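PDB 4NOH: lipoprotein, putative from Bacillus anthracis, which is of unknown function but, as a putative lipoprotein, is probably tethered to the bacterial membrane by a lipid anchor. Local coordinates for residues G5-G10 with V107-A112; A34-G37 with K42-L45; V94-K99 with M118-S123; I137-F142 with H164-K169. One frame throughout, in Å; residues are numbered along the deposited sequence.

Contact 1. Residues G5-G10 with V107-A112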
loop_
_atom_site.group_PDB
_atom_site.type_symbol
_atom_site.label_atom_id
_atom_site.label_comp_id
_atom_site.label_asym_id
_atom_site.label_seq_id
_atom_site.Cartn_x
_atom_site.Cartn_y
_atom_site.Cartn_z
ATOM N N GLY A 5 -0.210 -4.790 13.951
ATOM C CA GLY A 5 0.320 -3.871 12.992
ATOM C C GLY A 5 -0.650 -2.769 12.628
ATOM O O GLY A 5 -1.864 -2.944 12.670
ATOM N N ILE A 6 -0.095 -1.632 12.268
ATOM C CA ILE A 6 -0.882 -0.529 11.698
ATOM C C ILE A 6 -0.242 -0.122 10.378
ATOM O O ILE A 6 0.974 0.155 10.305
ATOM C CB ILE A 6 -0.993 0.706 12.610
ATOM C CG1 ILE A 6 -1.597 0.305 13.979
ATOM C CG2 ILE A 6 -1.859 1.762 11.928
ATOM C CD1 ILE A 6 -1.722 1.414 15.018
ATOM N N VAL A 7 -1.036 -0.122 9.320
ATOM C CA VAL A 7 -0.626 0.420 8.026
ATOM C C VAL A 7 -1.199 1.829 7.954
ATOM O O VAL A 7 -2.373 2.033 8.255
ATOM C CB VAL A 7 -1.110 -0.418 6.831
ATOM C CG1 VAL A 7 -0.862 0.306 5.504
ATOM C CG2 VAL A 7 -0.425 -1.783 6.821
HETATM N N MSE A 8 -0.371 2.782 7.580
HETATM C CA MSE A 8 -0.759 4.183 7.486
HETATM C C MSE A 8 -0.336 4.733 6.151
HETATM O O MSE A 8 0.637 4.274 5.538
HETATM C CB MSE A 8 -0.164 4.990 8.643
HETATM C CG MSE A 8 1.334 4.861 8.776
HETATM SE SE MSE A 8 1.965 5.522 10.540
HETATM C CE MSE A 8 1.642 3.857 11.507
ATOM N N TYR A 9 -1.044 5.759 5.695
ATOM C CA TYR A 9 -0.829 6.330 4.398
ATOM C C TYR A 9 -0.840 7.817 4.501
ATOM O O TYR A 9 -1.674 8.382 5.193
ATOM C CB TYR A 9 -1.970 5.968 3.444
ATOM C CG TYR A 9 -2.311 4.505 3.334
ATOM C CD1 TYR A 9 -3.149 3.907 4.266
ATOM C CD2 TYR A 9 -1.853 3.732 2.274
ATOM C CE1 TYR A 9 -3.522 2.588 4.146
ATOM C CE2 TYR A 9 -2.210 2.386 2.144
ATOM C CZ TYR A 9 -3.035 1.815 3.097
ATOM O OH TYR A 9 -3.350 0.476 2.996
ATOM N N GLY A 10 0.052 8.471 3.779
ATOM C CA GLY A 10 0.029 9.946 3.818
ATOM C C GLY A 10 1.313 10.519 3.327
ATOM O O GLY A 10 2.080 9.880 2.594
ATOM N N VAL A 107 -6.062 -7.959 -5.023
ATOM C CA VAL A 107 -5.021 -7.914 -3.997
ATOM C C VAL A 107 -5.041 -6.505 -3.404
ATOM O O VAL A 107 -5.237 -5.532 -4.114
ATOM C CB VAL A 107 -3.652 -8.216 -4.608
ATOM C CG1 VAL A 107 -2.527 -8.016 -3.591
ATOM C CG2 VAL A 107 -3.608 -9.607 -5.204
ATOM N N VAL A 108 -4.906 -6.433 -2.085
ATOM C CA VAL A 108 -4.920 -5.173 -1.373
ATOM C C VAL A 108 -3.661 -5.033 -0.522
ATOM O O VAL A 108 -2.916 -5.973 -0.339
ATOM C CB VAL A 108 -6.182 -5.056 -0.450
ATOM C CG1 VAL A 108 -7.484 -5.084 -1.274
ATOM C CG2 VAL A 108 -6.208 -6.154 0.608
ATOM N N ILE A 109 -3.407 -3.825 -0.037
ATOM C CA ILE A 109 -2.345 -3.611 0.945
ATOM C C ILE A 109 -2.976 -3.810 2.335
ATOM O O ILE A 109 -4.032 -3.233 2.662
ATOM C CB ILE A 109 -1.736 -2.212 0.854
ATOM C CG1 ILE A 109 -0.921 -2.106 -0.449
ATOM C CG2 ILE A 109 -0.835 -1.937 2.062
ATOM C CD1 ILE A 109 -0.483 -0.698 -0.797
ATOM N N GLY A 110 -2.348 -4.631 3.164
ATOM C CA GLY A 110 -2.914 -4.888 4.474
ATOM C C GLY A 110 -4.141 -5.768 4.405
ATOM O O GLY A 110 -4.269 -6.631 3.513
ATOM N N ASP A 111 -5.075 -5.548 5.318
ATOM C CA ASP A 111 -6.200 -6.475 5.465
ATOM C C ASP A 111 -7.533 -6.019 4.897
ATOM O O ASP A 111 -8.533 -6.763 4.933
ATOM C CB ASP A 111 -6.341 -6.865 6.941
ATOM C CG ASP A 111 -5.102 -7.597 7.498
ATOM O OD1 ASP A 111 -4.099 -7.771 6.799
ATOM O OD2 ASP A 111 -5.135 -8.013 8.673
ATOM N N ALA A 112 -7.519 -4.847 4.284
ATOM C CA ALA A 112 -8.706 -4.262 3.697
ATOM C C ALA A 112 -8.261 -3.245 2.664
ATOM O O ALA A 112 -7.141 -2.725 2.731
ATOM C CB ALA A 112 -9.511 -3.563 4.785
HETATM O O HOH W 1 -5.091 -0.936 1.267
#

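Contact 2. Residues A34-G37 with K42-L45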
loop_
_atom_site.group_PDB
_atom_site.type_symbol
_atom_site.label_atom_id
_atom_site.label_comp_id
_atom_site.label_asym_id
_atom_site.label_seq_id
_atom_site.Cartn_x
_atom_site.Cartn_y
_atom_site.Cartn_z
ATOM N N ALA A 34 5.024 5.419 -2.882
ATOM C CA ALA A 34 4.139 5.180 -3.999
ATOM C C ALA A 34 3.651 6.522 -4.523
ATOM O O ALA A 34 3.918 7.573 -3.919
ATOM C CB ALA A 34 2.957 4.305 -3.579
ATOM N N LYS A 35 2.977 6.498 -5.660
ATOM C CA LYS A 35 2.383 7.697 -6.242
ATOM C C LYS A 35 0.874 7.488 -6.337
ATOM O O LYS A 35 0.413 6.415 -6.744
ATOM C CB LYS A 35 2.987 7.964 -7.613
ATOM C CG LYS A 35 4.437 8.398 -7.546
ATOM C CD LYS A 35 5.161 8.480 -8.878
ATOM C CE LYS A 35 6.599 8.945 -8.668
ATOM N NZ LYS A 35 7.372 9.042 -9.944
ATOM N N LEU A 36 0.116 8.455 -5.829
ATOM C CA LEU A 36 -1.347 8.368 -5.797
ATOM C C LEU A 36 -1.915 9.194 -6.929
ATOM O O LEU A 36 -1.680 10.400 -7.013
ATOM C CB LEU A 36 -1.909 8.859 -4.452
ATOM C CG LEU A 36 -3.422 8.799 -4.240
ATOM C CD1 LEU A 36 -3.879 7.358 -4.172
ATOM C CD2 LEU A 36 -3.753 9.557 -2.963
ATOM N N GLY A 37 -2.612 8.519 -7.836
ATOM C CA GLY A 37 -3.221 9.168 -8.981
ATOM C C GLY A 37 -4.651 8.719 -9.170
ATOM O O GLY A 37 -5.244 8.108 -8.287
ATOM N N LYS A 42 -11.329 6.786 -10.550
ATOM C CA LYS A 42 -10.946 5.923 -9.423
ATOM C C LYS A 42 -9.537 6.242 -9.005
ATOM O O LYS A 42 -8.733 6.672 -9.821
ATOM C CB LYS A 42 -10.990 4.450 -9.831
ATOM C CG LYS A 42 -12.367 3.946 -10.251
ATOM C CD LYS A 42 -13.363 4.022 -9.109
ATOM C CE LYS A 42 -14.708 3.363 -9.438
ATOM N NZ LYS A 42 -14.578 1.877 -9.534
ATOM N N LYS A 43 -9.229 6.041 -7.738
ATOM C CA LYS A 43 -7.872 6.230 -7.245
ATOM C C LYS A 43 -7.017 5.018 -7.518
ATOM O O LYS A 43 -7.507 3.874 -7.436
ATOM C CB LYS A 43 -7.870 6.521 -5.747
ATOM C CG LYS A 43 -8.162 7.964 -5.425
ATOM C CD LYS A 43 -8.027 8.294 -3.940
ATOM C CE LYS A 43 -7.879 9.809 -3.746
ATOM N NZ LYS A 43 -7.781 10.270 -2.325
ATOM N N VAL A 44 -5.760 5.266 -7.871
ATOM C CA VAL A 44 -4.795 4.176 -8.099
ATOM C C VAL A 44 -3.504 4.524 -7.360
ATOM O O VAL A 44 -3.012 5.643 -7.456
ATOM C CB VAL A 44 -4.552 3.895 -9.597
ATOM C CG1 VAL A 44 -4.032 5.097 -10.332
ATOM C CG2 VAL A 44 -3.628 2.701 -9.774
ATOM N N LEU A 45 -2.986 3.553 -6.615
ATOM C CA LEU A 45 -1.757 3.715 -5.847
ATOM C C LEU A 45 -0.719 2.943 -6.634
ATOM O O LEU A 45 -0.819 1.728 -6.730
ATOM C CB LEU A 45 -1.935 3.151 -4.463
ATOM C CG LEU A 45 -0.911 3.442 -3.379
ATOM C CD1 LEU A 45 -0.723 4.937 -3.146
ATOM C CD2 LEU A 45 -1.328 2.766 -2.080
#

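Contact 3. Residues V94-K99 with M118-S123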
loop_
_atom_site.group_PDB
_atom_site.type_symbol
_atom_site.label_atom_id
_atom_site.label_comp_id
_atom_site.label_asym_id
_atom_site.label_seq_id
_atom_site.Cartn_x
_atom_site.Cartn_y
_atom_site.Cartn_z
ATOM N N VAL A 94 -7.128 -0.057 -17.781
ATOM C CA VAL A 94 -6.450 0.879 -16.905
ATOM C C VAL A 94 -5.187 1.342 -17.610
ATOM O O VAL A 94 -4.290 0.537 -17.846
ATOM C CB VAL A 94 -6.110 0.233 -15.542
ATOM C CG1 VAL A 94 -5.303 1.170 -14.671
ATOM C CG2 VAL A 94 -7.403 -0.141 -14.850
ATOM N N VAL A 95 -5.147 2.629 -17.968
ATOM C CA VAL A 95 -4.004 3.229 -18.639
ATOM C C VAL A 95 -3.348 4.240 -17.725
ATOM O O VAL A 95 -3.991 5.162 -17.220
ATOM C CB VAL A 95 -4.402 3.928 -19.943
ATOM C CG1 VAL A 95 -3.187 4.582 -20.586
ATOM C CG2 VAL A 95 -5.033 2.923 -20.881
ATOM N N ILE A 96 -2.059 4.039 -17.514
ATOM C CA ILE A 96 -1.260 4.898 -16.665
ATOM C C ILE A 96 -0.075 5.389 -17.473
ATOM O O ILE A 96 0.718 4.592 -17.985
ATOM C CB ILE A 96 -0.805 4.141 -15.395
ATOM C CG1 ILE A 96 -2.033 3.710 -14.603
ATOM C CG2 ILE A 96 0.117 5.005 -14.539
ATOM C CD1 ILE A 96 -1.711 2.921 -13.369
ATOM N N ASP A 97 -0.007 6.706 -17.648
ATOM C CA ASP A 97 1.067 7.336 -18.399
ATOM C C ASP A 97 1.154 6.721 -19.813
ATOM O O ASP A 97 2.235 6.403 -20.306
ATOM C CB ASP A 97 2.383 7.182 -17.612
ATOM C CG ASP A 97 3.447 8.188 -18.028
ATOM O OD1 ASP A 97 3.099 9.213 -18.669
ATOM O OD2 ASP A 97 4.633 7.973 -17.685
ATOM N N GLY A 98 -0.010 6.539 -20.439
ATOM C CA GLY A 98 -0.114 5.962 -21.781
ATOM C C GLY A 98 0.121 4.461 -21.907
ATOM O O GLY A 98 0.135 3.934 -23.023
ATOM N N LYS A 99 0.267 3.763 -20.778
ATOM C CA LYS A 99 0.533 2.325 -20.775
ATOM C C LYS A 99 -0.644 1.541 -20.165
ATOM O O LYS A 99 -1.108 1.881 -19.081
ATOM C CB LYS A 99 1.784 2.045 -19.947
ATOM C CG LYS A 99 3.050 2.756 -20.435
ATOM C CD LYS A 99 3.496 2.242 -21.782
ATOM C CE LYS A 99 4.801 2.899 -22.197
ATOM N NZ LYS A 99 5.300 2.338 -23.478
HETATM N N MSE A 118 -7.571 1.014 -6.566
HETATM C CA MSE A 118 -6.730 0.045 -7.291
HETATM C C MSE A 118 -5.290 0.265 -6.912
HETATM O O MSE A 118 -4.908 1.314 -6.352
HETATM C CB MSE A 118 -6.848 0.242 -8.808
HETATM C CG MSE A 118 -8.307 0.213 -9.189
HETATM SE SE MSE A 118 -8.482 0.245 -11.131
HETATM C CE MSE A 118 -7.998 2.127 -11.420
ATOM N N TYR A 119 -4.455 -0.711 -7.228
ATOM C CA TYR A 119 -3.026 -0.684 -6.933
ATOM C C TYR A 119 -2.317 -1.082 -8.213
ATOM O O TYR A 119 -2.697 -2.036 -8.854
ATOM C CB TYR A 119 -2.672 -1.674 -5.846
ATOM C CG TYR A 119 -3.524 -1.598 -4.594
ATOM C CD1 TYR A 119 -4.760 -2.197 -4.566
ATOM C CD2 TYR A 119 -3.092 -0.927 -3.445
ATOM C CE1 TYR A 119 -5.545 -2.163 -3.459
ATOM C CE2 TYR A 119 -3.891 -0.898 -2.303
ATOM C CZ TYR A 119 -5.119 -1.512 -2.335
ATOM O OH TYR A 119 -5.927 -1.515 -1.242
ATOM N N ALA A 120 -1.299 -0.360 -8.602
ATOM C CA ALA A 120 -0.573 -0.696 -9.840
ATOM C C ALA A 120 0.898 -0.853 -9.547
ATOM O O ALA A 120 1.434 -0.168 -8.682
ATOM C CB ALA A 120 -0.789 0.354 -10.907
ATOM N N VAL A 121 1.553 -1.769 -10.259
ATOM C CA VAL A 121 2.980 -1.939 -10.115
ATOM C C VAL A 121 3.570 -1.849 -11.502
ATOM O O VAL A 121 3.164 -2.586 -12.401
ATOM C CB VAL A 121 3.356 -3.252 -9.423
ATOM C CG1 VAL A 121 4.860 -3.333 -9.196
ATOM C CG2 VAL A 121 2.601 -3.415 -8.099
ATOM N N VAL A 122 4.552 -0.972 -11.638
ATOM C CA VAL A 122 5.244 -0.771 -12.919
ATOM C C VAL A 122 6.765 -0.892 -12.735
ATOM O O VAL A 122 7.256 -0.933 -11.634
ATOM C CB VAL A 122 4.912 0.607 -13.531
ATOM C CG1 VAL A 122 3.413 0.718 -13.847
ATOM C CG2 VAL A 122 5.355 1.748 -12.628
ATOM N N SER A 123 7.496 -1.017 -13.829
ATOM C CA SER A 123 8.927 -1.139 -13.706
ATOM C C SER A 123 9.509 0.123 -13.052
ATOM O O SER A 123 8.897 1.176 -13.060
ATOM C CB SER A 123 9.578 -1.355 -15.076
ATOM O OG SER A 123 9.537 -0.177 -15.858
#

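Contact 4. Residues I137-F142 with H164-K169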
loop_
_atom_site.group_PDB
_atom_site.type_symbol
_atom_site.label_atom_id
_atom_site.label_comp_id
_atom_site.label_asym_id
_atom_site.label_seq_id
_atom_site.Cartn_x
_atom_site.Cartn_y
_atom_site.Cartn_z
ATOM N N ILE A 137 3.586 4.801 2.346
ATOM C CA ILE A 137 2.839 3.753 2.976
ATOM C C ILE A 137 3.738 3.243 4.062
ATOM O O ILE A 137 4.824 2.742 3.792
ATOM C CB ILE A 137 2.542 2.583 2.012
ATOM C CG1 ILE A 137 1.783 3.045 0.759
ATOM C CG2 ILE A 137 1.807 1.456 2.723
ATOM C CD1 ILE A 137 2.088 2.190 -0.437
ATOM N N GLY A 138 3.290 3.376 5.297
ATOM C CA GLY A 138 4.065 2.942 6.426
ATOM C C GLY A 138 3.438 1.777 7.152
ATOM O O GLY A 138 2.228 1.707 7.318
ATOM N N LEU A 139 4.245 0.807 7.520
ATOM C CA LEU A 139 3.833 -0.303 8.326
ATOM C C LEU A 139 4.558 -0.181 9.653
ATOM O O LEU A 139 5.764 -0.121 9.682
ATOM C CB LEU A 139 4.170 -1.650 7.670
ATOM C CG LEU A 139 3.979 -2.843 8.598
ATOM C CD1 LEU A 139 2.514 -2.984 8.995
ATOM C CD2 LEU A 139 4.528 -4.147 8.010
ATOM N N ALA A 140 3.823 -0.121 10.748
ATOM C CA ALA A 140 4.410 -0.130 12.090
ATOM C C ALA A 140 3.929 -1.382 12.833
ATOM O O ALA A 140 2.713 -1.614 12.956
ATOM C CB ALA A 140 3.999 1.099 12.851
ATOM N N SER A 141 4.859 -2.191 13.304
ATOM C CA SER A 141 4.541 -3.390 14.056
ATOM C C SER A 141 4.770 -3.058 15.525
ATOM O O SER A 141 5.874 -2.721 15.920
ATOM C CB SER A 141 5.395 -4.559 13.561
ATOM O OG SER A 141 5.201 -4.782 12.152
ATOM N N PHE A 142 3.710 -3.112 16.331
ATOM C CA PHE A 142 3.789 -2.724 17.729
ATOM C C PHE A 142 4.166 -3.875 18.640
ATOM O O PHE A 142 3.828 -5.031 18.368
ATOM C CB PHE A 142 2.460 -2.090 18.154
ATOM C CG PHE A 142 2.242 -0.724 17.564
ATOM C CD1 PHE A 142 1.855 -0.571 16.232
ATOM C CD2 PHE A 142 2.480 0.419 18.324
ATOM C CE1 PHE A 142 1.701 0.695 15.693
ATOM C CE2 PHE A 142 2.302 1.685 17.794
ATOM C CZ PHE A 142 1.940 1.824 16.472
ATOM N N HIS A 164 -5.087 1.605 9.181
ATOM C CA HIS A 164 -5.868 0.426 9.497
ATOM C C HIS A 164 -5.031 -0.609 10.211
ATOM O O HIS A 164 -3.796 -0.652 10.050
ATOM C CB HIS A 164 -6.619 -0.158 8.268
ATOM C CG HIS A 164 -5.767 -0.478 7.071
ATOM N ND1 HIS A 164 -5.912 -1.651 6.367
ATOM C CD2 HIS A 164 -4.845 0.248 6.397
ATOM C CE1 HIS A 164 -5.100 -1.640 5.319
ATOM N NE2 HIS A 164 -4.465 -0.488 5.298
HETATM N N MSE A 165 -5.707 -1.444 10.990
HETATM C CA MSE A 165 -5.065 -2.524 11.716
HETATM C C MSE A 165 -4.843 -3.677 10.785
HETATM O O MSE A 165 -5.741 -4.068 10.008
HETATM C CB MSE A 165 -5.968 -3.047 12.827
HETATM C CG MSE A 165 -6.254 -1.968 13.868
HETATM SE SE MSE A 165 -4.737 -1.639 15.075
HETATM C CE MSE A 165 -4.052 -3.436 15.483
ATOM N N VAL A 166 -3.682 -4.300 10.918
ATOM C CA VAL A 166 -3.346 -5.410 10.077
ATOM C C VAL A 166 -2.618 -6.499 10.839
ATOM O O VAL A 166 -1.966 -6.234 11.839
ATOM C CB VAL A 166 -2.449 -4.964 8.886
ATOM C CG1 VAL A 166 -3.094 -3.827 8.092
ATOM C CG2 VAL A 166 -1.041 -4.547 9.338
ATOM N N GLU A 167 -2.738 -7.735 10.360
ATOM C CA GLU A 167 -1.988 -8.845 10.935
ATOM C C GLU A 167 -0.618 -8.865 10.270
ATOM O O GLU A 167 -0.507 -8.856 9.034
ATOM C CB GLU A 167 -2.733 -10.167 10.742
ATOM C CG GLU A 167 -4.041 -10.178 11.508
ATOM C CD GLU A 167 -4.721 -11.527 11.546
ATOM O OE1 GLU A 167 -4.409 -12.395 10.704
ATOM O OE2 GLU A 167 -5.590 -11.708 12.431
ATOM N N VAL A 168 0.428 -8.865 11.083
ATOM C CA VAL A 168 1.771 -8.834 10.536
ATOM C C VAL A 168 2.279 -10.244 10.248
ATOM O O VAL A 168 1.734 -11.227 10.750
ATOM C CB VAL A 168 2.725 -7.986 11.391
ATOM C CG1 VAL A 168 2.316 -6.523 11.269
ATOM C CG2 VAL A 168 2.723 -8.436 12.828
ATOM N N LYS A 169 3.305 -10.322 9.414
ATOM C CA LYS A 169 3.889 -11.602 8.993
ATOM C C LYS A 169 4.240 -12.537 10.159
ATOM O O LYS A 169 4.305 -13.762 9.982
ATOM C CB LYS A 169 5.141 -11.354 8.156
ATOM C CG LYS A 169 6.230 -10.624 8.926
ATOM C CD LYS A 169 7.456 -10.399 8.076
ATOM C CE LYS A 169 8.471 -9.576 8.842
ATOM N NZ LYS A 169 9.581 -9.170 7.955
ATOM O OXT LYS A 169 4.482 -12.103 11.293
#

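Contact 1. Residues G5-G10 with V107-A112
Val7 and Ile109 meet because each places one branch opposite its backbone N: chi1 of 170° directs Val7 CG1 across the gap, and chi1 of -70° at Ile109 leaves CG2 on the matching side. These two methyl carbons lie 4.1 Å apart, the side chains crossing at about a right angle. Tyr9 slides past Ile109 in the opposite direction, and its OH stops 3.6 Å from Ile109 CG2, the methyl coming in obliquely to the ring. No direct hydrogen bond joins the segments. The polar link runs through water 1, hydrogen-bonded to Tyr9 OH at 2.8 Å and to Ile109 O at 2.9 Å. Because Tyr9 OH also bonds to His164 NE2, the buried hydroxyl is held by two partners, the water and His164. The phenol ring stacks with Tyr115 and meets the His164 ring with the planes about 10° apart, which should limit its rotation. Strand 5-10 runs inside the large mixed sheet between strands 134-142 and 162-166, whereas strand 107-109 is an edge strand of a separate three-stranded sheet, next to strand 61-65; Val7, Tyr9 and Ile109 therefore join one sheet to the other.

Contact 2. Residues A34-G37 with K42-L45
The flat groups that meet between Gly37 and Val44 are peptide groups, and the two bonds joining them differ in geometry. Gly37 N reaches Val44 O at 2.9 Å, with the donor nearly in line with the carbonyl bond (C=O...N 164°). In the reverse direction, Val44 N lies 2.9 Å from Gly37 O but stands above the carbonyl plane, 47° out of it, so that bond does not follow a lone pair. On the same carbonyl, Val44 CG1 packs 3.8 Å from Gly37 O, while Lys43 CA brings a CA-H to that oxygen at 3.4 Å. Gly37 and Val44 thus form an antiparallel hydrogen-bonded pair, followed by Leu36 and Leu45 as a non-hydrogen-bonded pair. On the Leu36-Leu45 face, Leu45 CD1 touches both Ala34 CB at 3.8 Å and Leu36 CD1 at 4.1 Å; chi1 (-168°) sets CG of Leu45 opposite the backbone N, and chi2 then turns CD1 toward segment 34-37. The extended Lys43 chain brings NZ to 4.1 Å from Leu36 CD2, an apolar neighbour. Lys35 instead sends its ammonium to Tyr127 O and Ile130 O. The segments are the two arms of a beta hairpin, strands 26-39 and 42-48, with strand 134-142 flanking the first and strand 118-122 the second.

Contact 3. Residues V94-K99 with M118-S123
Val94 and Met118 meet tip to tip in the first of two apolar touches: Val94 CG2 is 3.9 Å from Met118 SE and 4.2 Å from Met118 CE. The selenomethionine chain is extended at chi2 but bends at chi3 (-73°), which folds the terminal methyl beside the valine. In the other, Ile96 CD1 lies 3.7 Å from Ala120 CB; the extended chi2 of Ile96 (178°) carries that terminal methyl the full length of the side chain, where it meets the alanine methyl directly. The four residues are buried, and the pairs are two residues apart on both segments, so the same side of each is used twice.

Hydrogen bonding serves the segments separately, since none crosses between them, in keeping with the 8.9 Å between Ile96 CA and Ala120 CA. A type I' turn from Ile96 to Lys99 is closed by Lys99 N to Ile96 O at 2.9 Å, and Ile96 N to Lys99 O at 2.8 Å completes the hydrogen-bonded pair of this tight two-residue hairpin. Ser123 stands at an N-cap, its OG bonded to Glu126 N and also to Asp80 OD2.

In the fold, strand 95-96 forms an outer edge of the large mixed sheet and strand 118-122 lies three places inward, leading into helix 124-128; Val39 and Val44 pack around the same side chains.

Contact 4. Residues I137-F142 with H164-K169
Val168 loses the most surface here, and its CG1 touches both Leu139 and Ser141. With chi1 at -69°, CG1 stands opposite the carbonyl carbon and reaches between these two residues of strand 134-142, lying 4.2 Å from Leu139 CD1 and 3.5 Å from Ser141 OG. The latter distance is less certain, because Ser141 has two conformers and it belongs to one of them.

In Leu139, chi1 (170°) sets CG opposite the backbone N, and the CD1 branch packs against Val166 CG2 at 3.9 Å as well as against Val168. The other methyl of Val166, CG1, sits 3.9 Å above one face of the His164 ring, displaced toward its rim, so this valine divides its two branches between the leucine and the imidazole.

Backbone distances explain why only side chains meet: Leu139 CA and Val166 CA are 9.0 Å apart, with strand 5-10 between their strands in the sheet and Val7 packing against both residues. The approach closes to 7.0 Å between Ser141 CA and Val168 CA, beyond the end of strand 162-166.

Chemically, the contact is mostly aliphatic, with a serine hydroxyl against a valine methyl and no hydrogen bond or charge pairing across it. It therefore probably owes its strength to burial and fit, while Glu167 and Lys169 have polar partners outside it: Asp111 and Lys62 for the first, Glu58 for the second.

All four contacts reach the large mixed sheet. Contacts 1 and 4 are the closest pair, with centres about 7 Å apart, because strand 5-10 lies between strands 134-142 and 162-166; Met8 O and Gly138 N are 2.8 Å apart, a probable hydrogen bond. Contacts 2 and 3 are about 9 Å apart by centres, and Leu45 O with Ala120 N at 2.8 Å probably links their strands in the same way. Leu45 CD2 also joins the two groups, lying 3.8 Å from Ile109 CD1 of contact 1 and 3.8 Å from Ile137 CD1 in strand 134-142. Contacts 3 and 4 occupy opposite sides of the chain's centre, about 25 Å apart between centres.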